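Local coordinates for DUF1254 domain-containing protein (Vibrio parahaemolyticus, PDB 3U07) that is of unknown function and combines a DUF1254 region with a DUF1214 region in one chain that probably carries a signal peptide, at residues Ser345-Tyr353 with His368-Lys376; Ala33-Tyr44 with Trp215-Leu223. The protein carries 2 engineered substitutions. All coordinates share one frame; numbering follows the deposited sequence.

Interaction 1: Ser345-Tyr353 with His368-Lys376; sequences SEFWSVTIY and HSRGDRTMK
Backbone pairing joins Val350 to Arg370 as an antiparallel hydrogen-bonded pair: Val350 N gives to Arg370 O at 2.9 Å, and Arg370 N returns a bond to Val350 O at 3.1 Å. Two residues further, Ile352 N gives to His368 O at 2.9 Å, extending the ladder past the non-hydrogen-bonded pair Thr351 and Ser369, where Thr351 OG1 rests 3.4 Å from Ser369 CB.

Next to this ladder a side chain takes part. Trp348 N points almost straight (177°) at Asp372 OD1, 2.8 Å away, meeting the oxygen on its syn side but 34° out of the carboxylate plane. Aspartate suits the place because its short arm can stand in for a strand carbonyl. A water bridges Trp348 O and Arg373 N, carrying the link into the turn.

Contacts gather on the indole. Asp372 N lies over its centre, and Gly371 CA makes a CH-pi contact over its six-membered ring, 4.1 Å from the centroid; glycine, without a side chain, lets its CA come this close. Met375, a selenomethionine, bends at chi3 (-73°) and brings CE to 3.3 Å from Trp348 CH2.

Strand 369-371 forms one edge of its four-stranded sheet. Strand 408-417 pairs with the other side of 347-354, while Tyr383 and Phe339 of the adjacent mixed sheet meet Trp348 edge-to-face.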
loop_
_atom_site.group_PDB
_atom_site.type_symbol
_atom_site.label_atom_id
_atom_site.label_comp_id
_atom_site.label_asym_id
_atom_site.label_seq_id
_atom_site.Cartn_x
_atom_site.Cartn_y
_atom_site.Cartn_z
ATOM N N SER A 345 -3.280 -13.292 12.797
ATOM C CA SER A 345 -2.243 -13.485 13.803
ATOM C C SER A 345 -2.040 -12.239 14.643
ATOM O O SER A 345 -1.633 -12.322 15.801
ATOM C CB SER A 345 -0.910 -13.857 13.135
ATOM O OG SER A 345 -0.344 -12.743 12.458
ATOM N N GLU A 346 -2.328 -11.077 14.068
ATOM C CA GLU A 346 -2.127 -9.833 14.792
ATOM C C GLU A 346 -3.401 -9.232 15.366
ATOM O O GLU A 346 -3.607 -9.248 16.580
ATOM C CB GLU A 346 -1.424 -8.820 13.882
ATOM C CG GLU A 346 -0.173 -9.377 13.223
ATOM C CD GLU A 346 0.717 -10.107 14.211
ATOM O OE1 GLU A 346 1.208 -9.468 15.166
ATOM O OE2 GLU A 346 0.918 -11.323 14.031
ATOM N N PHE A 347 -4.251 -8.678 14.508
ATOM C CA PHE A 347 -5.501 -8.089 14.984
ATOM C C PHE A 347 -6.411 -7.724 13.824
ATOM O O PHE A 347 -6.009 -7.798 12.664
ATOM C CB PHE A 347 -5.218 -6.844 15.835
ATOM C CG PHE A 347 -4.800 -5.629 15.042
ATOM C CD1 PHE A 347 -5.736 -4.661 14.680
ATOM C CD2 PHE A 347 -3.462 -5.428 14.695
ATOM C CE1 PHE A 347 -5.347 -3.504 13.991
ATOM C CE2 PHE A 347 -3.060 -4.275 14.002
ATOM C CZ PHE A 347 -4.006 -3.312 13.652
ATOM N N TRP A 348 -7.645 -7.347 14.137
ATOM C CA TRP A 348 -8.590 -6.951 13.104
ATOM C C TRP A 348 -9.449 -5.792 13.585
ATOM O O TRP A 348 -9.447 -5.452 14.772
ATOM C CB TRP A 348 -9.471 -8.132 12.689
ATOM C CG TRP A 348 -10.195 -8.792 13.814
ATOM C CD1 TRP A 348 -9.795 -9.892 14.513
ATOM C CD2 TRP A 348 -11.452 -8.394 14.377
ATOM N NE1 TRP A 348 -10.724 -10.209 15.475
ATOM C CE2 TRP A 348 -11.750 -9.305 15.415
ATOM C CE3 TRP A 348 -12.356 -7.357 14.105
ATOM C CZ2 TRP A 348 -12.916 -9.212 16.184
ATOM C CZ3 TRP A 348 -13.515 -7.262 14.872
ATOM C CH2 TRP A 348 -13.783 -8.186 15.899
ATOM N N SER A 349 -10.179 -5.181 12.659
ATOM C CA SER A 349 -11.022 -4.042 12.993
ATOM C C SER A 349 -12.063 -3.794 11.905
ATOM O O SER A 349 -11.931 -4.277 10.785
ATOM C CB SER A 349 -10.152 -2.792 13.132
ATOM O OG SER A 349 -9.504 -2.498 11.899
ATOM N N VAL A 350 -13.111 -3.056 12.253
ATOM C CA VAL A 350 -14.136 -2.693 11.289
ATOM C C VAL A 350 -14.334 -1.202 11.538
ATOM O O VAL A 350 -14.526 -0.775 12.674
ATOM C CB VAL A 350 -15.459 -3.503 11.487
ATOM C CG1 VAL A 350 -15.197 -4.718 12.340
ATOM C CG2 VAL A 350 -16.551 -2.636 12.067
ATOM N N THR A 351 -14.250 -0.412 10.476
ATOM C CA THR A 351 -14.375 1.038 10.593
ATOM C C THR A 351 -15.533 1.567 9.755
ATOM O O THR A 351 -15.825 1.041 8.683
ATOM C CB THR A 351 -13.058 1.728 10.146
ATOM O OG1 THR A 351 -11.955 1.155 10.864
ATOM C CG2 THR A 351 -13.108 3.229 10.412
ATOM N N ILE A 352 -16.179 2.618 10.245
ATOM C CA ILE A 352 -17.314 3.213 9.551
ATOM C C ILE A 352 -16.948 4.484 8.793
ATOM O O ILE A 352 -16.284 5.367 9.330
ATOM C CB ILE A 352 -18.449 3.547 10.546
ATOM C CG1 ILE A 352 -18.891 2.272 11.267
ATOM C CG2 ILE A 352 -19.618 4.204 9.814
ATOM C CD1 ILE A 352 -19.284 1.138 10.328
ATOM N N TYR A 353 -17.398 4.565 7.544
ATOM C CA TYR A 353 -17.137 5.722 6.693
ATOM C C TYR A 353 -18.435 6.177 6.025
ATOM O O TYR A 353 -19.313 5.359 5.739
ATOM C CB TYR A 353 -16.129 5.360 5.598
ATOM C CG TYR A 353 -14.787 4.878 6.099
ATOM C CD1 TYR A 353 -13.727 5.770 6.288
ATOM C CD2 TYR A 353 -14.572 3.529 6.377
ATOM C CE1 TYR A 353 -12.487 5.324 6.739
ATOM C CE2 TYR A 353 -13.337 3.074 6.830
ATOM C CZ TYR A 353 -12.301 3.975 7.008
ATOM O OH TYR A 353 -11.082 3.519 7.450
ATOM N N HIS A 368 -15.046 5.410 15.814
ATOM C CA HIS A 368 -15.276 5.106 14.413
ATOM C C HIS A 368 -14.963 3.668 14.038
ATOM O O HIS A 368 -15.185 3.255 12.899
ATOM C CB HIS A 368 -14.438 6.061 13.567
ATOM C CG HIS A 368 -14.557 7.489 14.001
ATOM N ND1 HIS A 368 -15.597 8.303 13.606
ATOM C CD2 HIS A 368 -13.817 8.218 14.870
ATOM C CE1 HIS A 368 -15.496 9.471 14.217
ATOM N NE2 HIS A 368 -14.425 9.444 14.990
ATOM N N SER A 369 -14.450 2.905 14.995
ATOM C CA SER A 369 -14.109 1.516 14.730
ATOM C C SER A 369 -14.198 0.659 15.985
ATOM O O SER A 369 -14.235 1.172 17.102
ATOM C CB SER A 369 -12.691 1.433 14.159
ATOM O OG SER A 369 -11.749 1.946 15.088
ATOM N N ARG A 370 -14.256 -0.652 15.778
ATOM C CA ARG A 370 -14.307 -1.632 16.859
ATOM C C ARG A 370 -13.438 -2.792 16.383
ATOM O O ARG A 370 -13.329 -3.032 15.176
ATOM C CB ARG A 370 -15.734 -2.127 17.093
ATOM C CG ARG A 370 -16.663 -1.136 17.782
ATOM C CD ARG A 370 -16.318 -0.967 19.259
ATOM N NE ARG A 370 -15.259 0.014 19.481
ATOM C CZ ARG A 370 -14.790 0.344 20.681
ATOM N NH1 ARG A 370 -15.284 -0.227 21.772
ATOM N NH2 ARG A 370 -13.829 1.251 20.792
ATOM N N GLY A 371 -12.823 -3.507 17.314
ATOM C CA GLY A 371 -11.972 -4.617 16.925
ATOM C C GLY A 371 -11.673 -5.523 18.097
ATOM O O GLY A 371 -12.240 -5.342 19.173
ATOM N N ASP A 372 -10.781 -6.491 17.906
ATOM C CA ASP A 372 -10.447 -7.413 18.981
ATOM C C ASP A 372 -9.709 -6.737 20.134
ATOM O O ASP A 372 -9.700 -7.250 21.250
ATOM C CB ASP A 372 -9.644 -8.608 18.444
ATOM C CG ASP A 372 -8.361 -8.196 17.742
ATOM O OD1 ASP A 372 -8.428 -7.403 16.782
ATOM O OD2 ASP A 372 -7.283 -8.678 18.149
ATOM N N ARG A 373 -9.106 -5.581 19.871
ATOM C CA ARG A 373 -8.386 -4.844 20.908
ATOM C C ARG A 373 -9.334 -4.013 21.772
ATOM O O ARG A 373 -8.936 -3.511 22.823
ATOM C CB ARG A 373 -7.343 -3.910 20.278
ATOM C CG ARG A 373 -6.184 -4.623 19.602
ATOM C CD ARG A 373 -5.248 -5.268 20.620
ATOM N NE ARG A 373 -4.402 -4.291 21.303
ATOM C CZ ARG A 373 -3.074 -4.258 21.214
ATOM N NH1 ARG A 373 -2.436 -5.152 20.468
ATOM N NH2 ARG A 373 -2.384 -3.334 21.870
ATOM N N THR A 374 -10.583 -3.871 21.336
ATOM C CA THR A 374 -11.559 -3.078 22.083
ATOM C C THR A 374 -12.830 -3.834 22.462
ATOM O O THR A 374 -13.716 -3.278 23.111
ATOM C CB THR A 374 -11.953 -1.807 21.298
ATOM O OG1 THR A 374 -12.483 -2.173 20.018
ATOM C CG2 THR A 374 -10.739 -0.908 21.098
HETATM N N MSE A 375 -12.922 -5.098 22.061
HETATM C CA MSE A 375 -14.088 -5.923 22.385
HETATM C C MSE A 375 -13.650 -7.312 22.825
HETATM O O MSE A 375 -12.524 -7.733 22.555
HETATM C CB MSE A 375 -15.001 -6.121 21.171
HETATM C CG MSE A 375 -15.483 -4.890 20.450
HETATM SE SE MSE A 375 -16.817 -5.462 19.156
HETATM C CE MSE A 375 -15.672 -6.291 17.861
ATOM N N LYS A 376 -14.554 -8.028 23.486
ATOM C CA LYS A 376 -14.287 -9.396 23.919
ATOM C C LYS A 376 -15.427 -10.292 23.440
ATOM O O LYS A 376 -16.597 -9.923 23.518
ATOM C CB LYS A 376 -14.142 -9.483 25.444
ATOM C CG LYS A 376 -12.685 -9.496 25.928
ATOM C CD LYS A 376 -12.004 -8.142 25.759
ATOM C CE LYS A 376 -10.538 -8.181 26.187
ATOM N NZ LYS A 376 -9.649 -8.785 25.152
HETATM O O HOH W 1 -8.550 -4.132 17.163
#

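Interaction 2: Ala33-Tyr44 with Trp215-Leu223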
loop_
_atom_site.group_PDB
_atom_site.type_symbol
_atom_site.label_atom_id
_atom_site.label_comp_id
_atom_site.label_asym_id
_atom_site.label_seq_id
_atom_site.Cartn_x
_atom_site.Cartn_y
_atom_site.Cartn_z
ATOM N N ALA A 33 2.685 -4.243 -24.268
ATOM C CA ALA A 33 3.799 -3.378 -23.883
ATOM C C ALA A 33 3.304 -2.307 -22.923
ATOM O O ALA A 33 3.919 -2.056 -21.891
ATOM C CB ALA A 33 4.427 -2.729 -25.122
ATOM N N TYR A 34 2.181 -1.676 -23.254
ATOM C CA TYR A 34 1.649 -0.650 -22.380
ATOM C C TYR A 34 1.216 -1.231 -21.031
ATOM O O TYR A 34 1.438 -0.616 -19.987
ATOM C CB TYR A 34 0.453 0.061 -23.015
ATOM C CG TYR A 34 -0.194 1.031 -22.055
ATOM C CD1 TYR A 34 0.380 2.276 -21.797
ATOM C CD2 TYR A 34 -1.336 0.674 -21.342
ATOM C CE1 TYR A 34 -0.168 3.140 -20.847
ATOM C CE2 TYR A 34 -1.891 1.533 -20.388
ATOM C CZ TYR A 34 -1.303 2.758 -20.149
ATOM O OH TYR A 34 -1.859 3.600 -19.214
ATOM N N ILE A 35 0.589 -2.406 -21.048
ATOM C CA ILE A 35 0.135 -3.018 -19.804
ATOM C C ILE A 35 1.322 -3.329 -18.884
ATOM O O ILE A 35 1.209 -3.198 -17.665
ATOM C CB ILE A 35 -0.732 -4.272 -20.089
ATOM C CG1 ILE A 35 -2.100 -3.819 -20.628
ATOM C CG2 ILE A 35 -0.936 -5.086 -18.809
ATOM C CD1 ILE A 35 -2.947 -4.936 -21.212
ATOM N N TYR A 36 2.457 -3.724 -19.458
ATOM C CA TYR A 36 3.655 -3.977 -18.650
ATOM C C TYR A 36 4.135 -2.637 -18.078
ATOM O O TYR A 36 4.469 -2.531 -16.894
ATOM C CB TYR A 36 4.782 -4.576 -19.504
ATOM C CG TYR A 36 6.175 -4.267 -18.977
ATOM C CD1 TYR A 36 6.723 -4.980 -17.905
ATOM C CD2 TYR A 36 6.917 -3.213 -19.511
ATOM C CE1 TYR A 36 7.975 -4.642 -17.374
ATOM C CE2 TYR A 36 8.171 -2.867 -18.989
ATOM C CZ TYR A 36 8.691 -3.582 -17.921
ATOM O OH TYR A 36 9.915 -3.214 -17.404
ATOM N N GLY A 37 4.141 -1.608 -18.924
ATOM C CA GLY A 37 4.603 -0.294 -18.499
ATOM C C GLY A 37 3.681 0.462 -17.564
ATOM O O GLY A 37 4.127 1.334 -16.808
ATOM N N TYR A 38 2.398 0.113 -17.602
ATOM C CA TYR A 38 1.383 0.765 -16.773
ATOM C C TYR A 38 1.763 0.946 -15.306
ATOM O O TYR A 38 1.691 2.054 -14.770
ATOM C CB TYR A 38 0.068 -0.020 -16.847
ATOM C CG TYR A 38 -1.028 0.524 -15.957
ATOM C CD1 TYR A 38 -1.827 1.594 -16.366
ATOM C CD2 TYR A 38 -1.262 -0.029 -14.699
ATOM C CE1 TYR A 38 -2.837 2.098 -15.541
ATOM C CE2 TYR A 38 -2.266 0.466 -13.867
ATOM C CZ TYR A 38 -3.048 1.527 -14.293
ATOM O OH TYR A 38 -4.040 2.010 -13.468
ATOM N N SER A 39 2.155 -0.139 -14.650
ATOM C CA SER A 39 2.512 -0.059 -13.234
ATOM C C SER A 39 3.646 0.936 -12.985
ATOM O O SER A 39 3.607 1.707 -12.031
ATOM C CB SER A 39 2.895 -1.444 -12.701
ATOM O OG SER A 39 1.798 -2.338 -12.789
ATOM N N ILE A 40 4.653 0.919 -13.847
ATOM C CA ILE A 40 5.777 1.840 -13.711
ATOM C C ILE A 40 5.316 3.268 -14.010
ATOM O O ILE A 40 5.635 4.201 -13.278
ATOM C CB ILE A 40 6.914 1.471 -14.682
ATOM C CG1 ILE A 40 7.490 0.102 -14.301
ATOM C CG2 ILE A 40 8.010 2.535 -14.629
ATOM C CD1 ILE A 40 8.306 -0.558 -15.393
ATOM N N ASP A 41 4.542 3.432 -15.076
ATOM C CA ASP A 41 4.071 4.757 -15.447
ATOM C C ASP A 41 3.234 5.398 -14.348
ATOM O O ASP A 41 3.453 6.556 -13.991
ATOM C CB ASP A 41 3.267 4.693 -16.753
ATOM C CG ASP A 41 3.066 6.067 -17.377
ATOM O OD1 ASP A 41 4.032 6.856 -17.364
ATOM O OD2 ASP A 41 1.961 6.360 -17.884
ATOM N N GLU A 42 2.286 4.647 -13.795
ATOM C CA GLU A 42 1.433 5.199 -12.750
ATOM C C GLU A 42 2.213 5.494 -11.469
ATOM O O GLU A 42 1.914 6.456 -10.765
ATOM C CB GLU A 42 0.257 4.256 -12.474
ATOM C CG GLU A 42 -0.685 4.070 -13.674
ATOM C CD GLU A 42 -1.309 5.379 -14.150
ATOM O OE1 GLU A 42 -1.861 6.116 -13.307
ATOM O OE2 GLU A 42 -1.254 5.672 -15.365
ATOM N N ALA A 43 3.220 4.680 -11.164
ATOM C CA ALA A 43 4.024 4.927 -9.968
ATOM C C ALA A 43 4.778 6.241 -10.188
ATOM O O ALA A 43 4.868 7.079 -9.290
ATOM C CB ALA A 43 5.008 3.786 -9.741
ATOM N N TYR A 44 5.315 6.422 -11.392
ATOM C CA TYR A 44 6.029 7.652 -11.706
ATOM C C TYR A 44 5.096 8.862 -11.587
ATOM O O TYR A 44 5.435 9.842 -10.928
ATOM C CB TYR A 44 6.608 7.626 -13.124
ATOM C CG TYR A 44 7.314 8.926 -13.460
ATOM C CD1 TYR A 44 8.473 9.300 -12.781
ATOM C CD2 TYR A 44 6.783 9.817 -14.394
ATOM C CE1 TYR A 44 9.086 10.525 -13.018
ATOM C CE2 TYR A 44 7.388 11.051 -14.637
ATOM C CZ TYR A 44 8.540 11.397 -13.943
ATOM O OH TYR A 44 9.143 12.613 -14.154
ATOM N N TRP A 215 3.925 7.842 -22.591
ATOM C CA TRP A 215 4.218 6.856 -21.563
ATOM C C TRP A 215 5.553 6.174 -21.844
ATOM O O TRP A 215 6.217 5.710 -20.925
ATOM C CB TRP A 215 3.100 5.816 -21.437
ATOM C CG TRP A 215 2.924 4.908 -22.608
ATOM C CD1 TRP A 215 2.074 5.086 -23.661
ATOM C CD2 TRP A 215 3.546 3.635 -22.805
ATOM N NE1 TRP A 215 2.116 3.996 -24.494
ATOM C CE2 TRP A 215 3.009 3.087 -23.990
ATOM C CE3 TRP A 215 4.494 2.897 -22.088
ATOM C CZ2 TRP A 215 3.398 1.842 -24.482
ATOM C CZ3 TRP A 215 4.881 1.657 -22.576
ATOM C CH2 TRP A 215 4.330 1.139 -23.759
ATOM N N LEU A 216 5.952 6.123 -23.112
ATOM C CA LEU A 216 7.229 5.514 -23.465
ATOM C C LEU A 216 8.382 6.277 -22.819
ATOM O O LEU A 216 9.256 5.667 -22.206
ATOM C CB LEU A 216 7.433 5.487 -24.984
ATOM C CG LEU A 216 6.665 4.432 -25.783
ATOM C CD1 LEU A 216 6.896 4.665 -27.271
ATOM C CD2 LEU A 216 7.119 3.030 -25.379
ATOM N N GLU A 217 8.392 7.603 -22.934
ATOM C CA GLU A 217 9.492 8.348 -22.335
ATOM C C GLU A 217 9.502 8.293 -20.813
ATOM O O GLU A 217 10.573 8.227 -20.207
ATOM C CB GLU A 217 9.537 9.801 -22.839
ATOM C CG GLU A 217 8.271 10.620 -22.744
ATOM C CD GLU A 217 8.443 11.985 -23.408
ATOM O OE1 GLU A 217 7.806 12.231 -24.460
ATOM O OE2 GLU A 217 9.228 12.805 -22.880
ATOM N N ARG A 218 8.324 8.287 -20.191
ATOM C CA ARG A 218 8.263 8.215 -18.736
ATOM C C ARG A 218 8.760 6.847 -18.257
ATOM O O ARG A 218 9.607 6.764 -17.369
ATOM C CB ARG A 218 6.833 8.460 -18.235
ATOM C CG ARG A 218 6.339 9.903 -18.429
ATOM C CD ARG A 218 4.991 10.132 -17.744
ATOM N NE ARG A 218 3.946 9.246 -18.257
ATOM C CZ ARG A 218 3.106 9.553 -19.242
ATOM N NH1 ARG A 218 3.167 10.739 -19.836
ATOM N NH2 ARG A 218 2.210 8.664 -19.643
ATOM N N VAL A 219 8.241 5.775 -18.851
ATOM C CA VAL A 219 8.656 4.433 -18.466
ATOM C C VAL A 219 10.153 4.205 -18.730
ATOM O O VAL A 219 10.855 3.665 -17.878
ATOM C CB VAL A 219 7.830 3.356 -19.207
ATOM C CG1 VAL A 219 8.428 1.964 -18.955
ATOM C CG2 VAL A 219 6.378 3.392 -18.720
ATOM N N ASN A 220 10.642 4.602 -19.905
ATOM C CA ASN A 220 12.064 4.426 -20.222
ATOM C C ASN A 220 12.933 5.238 -19.262
ATOM O O ASN A 220 14.038 4.823 -18.909
ATOM C CB ASN A 220 12.357 4.838 -21.669
ATOM C CG ASN A 220 11.744 3.887 -22.681
ATOM O OD1 ASN A 220 11.187 2.851 -22.319
ATOM N ND2 ASN A 220 11.848 4.232 -23.956
ATOM N N PHE A 221 12.427 6.392 -18.838
ATOM C CA PHE A 221 13.147 7.243 -17.896
ATOM C C PHE A 221 13.306 6.524 -16.549
ATOM O O PHE A 221 14.399 6.470 -15.980
ATOM C CB PHE A 221 12.381 8.551 -17.679
ATOM C CG PHE A 221 12.942 9.404 -16.580
ATOM C CD1 PHE A 221 14.069 10.192 -16.797
ATOM C CD2 PHE A 221 12.352 9.407 -15.320
ATOM C CE1 PHE A 221 14.601 10.976 -15.769
ATOM C CE2 PHE A 221 12.872 10.183 -14.285
ATOM C CZ PHE A 221 14.000 10.970 -14.511
ATOM N N VAL A 222 12.205 5.982 -16.034
ATOM C CA VAL A 222 12.247 5.271 -14.762
ATOM C C VAL A 222 13.102 4.010 -14.867
ATOM O O VAL A 222 13.869 3.691 -13.959
ATOM C CB VAL A 222 10.832 4.875 -14.299
ATOM C CG1 VAL A 222 10.917 3.965 -13.083
ATOM C CG2 VAL A 222 10.035 6.129 -13.969
ATOM N N LEU A 223 12.958 3.301 -15.981
ATOM C CA LEU A 223 13.702 2.069 -16.229
ATOM C C LEU A 223 15.206 2.333 -16.167
ATOM O O LEU A 223 15.978 1.499 -15.714
ATOM C CB LEU A 223 13.344 1.527 -17.618
ATOM C CG LEU A 223 12.604 0.200 -17.859
ATOM C CD1 LEU A 223 11.941 -0.344 -16.623
ATOM C CD2 LEU A 223 11.590 0.441 -18.960
#
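Tyr34 and Trp215 form an edge-to-face pair, planes at 83°, with Tyr34 CD1 lying over the middle of the indole at 3.5 Å from Trp215 CE2. Tyr34 CA sits on the same face, above the six-membered ring; Leu216 CD2 lies against the opposite face, and Val219 CG2 is at the rim. Trp215 CB already points toward the other helix, and with CG between the backbone N and the carbonyl carbon (chi1 67°) the indole is turned over Tyr34; the lack of a side chain at Gly37 leaves room for it. The Tyr44 ring has Arg218 CD at its edge, 3.8 Å from Tyr44 CD2, and receives the edge of Phe221 in an offset edge-to-face pair.

Between these aromatic groups, Arg218 grips Asp41 side-on. Arg218 NE bonds to the syn lone pair of Asp41 OD1 at 2.6 Å, and Arg218 NH2 to Asp41 OD2 at 2.9 Å. Carboxylate and guanidinium are nearly coplanar, so the two bonds hold both groups flat and probably offset their buried charges. Arg218 NH1 is hydrogen-bonded to Ser213 OG, a further restraint on the guanidinium.

Branched aliphatic residues fill the other flank: Ile40 CG2 slides past Val222 CG1 at 3.6 Å, and Ile40 CD1 meets Leu223 CD1 at 3.8 Å. Helices 253-273 and 233-239 also border the contact.

The small Gly37 and slim Val219 probably help the segment axes come to 8.9 Å, crossing at 78°. This is steep helix-helix packing in the buried interior of a helical region, fastened by a salt bridge.

How the interactions relate
The two contacts lie on opposite sides of the chain's centre, their own centres about 38 Å apart, and share no helix or strand. Interaction 2 is almost wholly buried and joins helices distant in sequence; interaction 1 is partly buried and joins a central strand to a nearby edge strand within the DUF1214 range. Their chemistry follows. At the edge of the sheet, backbone atoms do most of the bonding and an aspartate adds a side-chain bond. Helices already satisfy most of their own backbone, leaving interaction 2 to side chains: aromatic and aliphatic packing around one charged pair. Each contact places an aspartate beside a tryptophan, but these acids accept from a backbone amide and an arginine respectively.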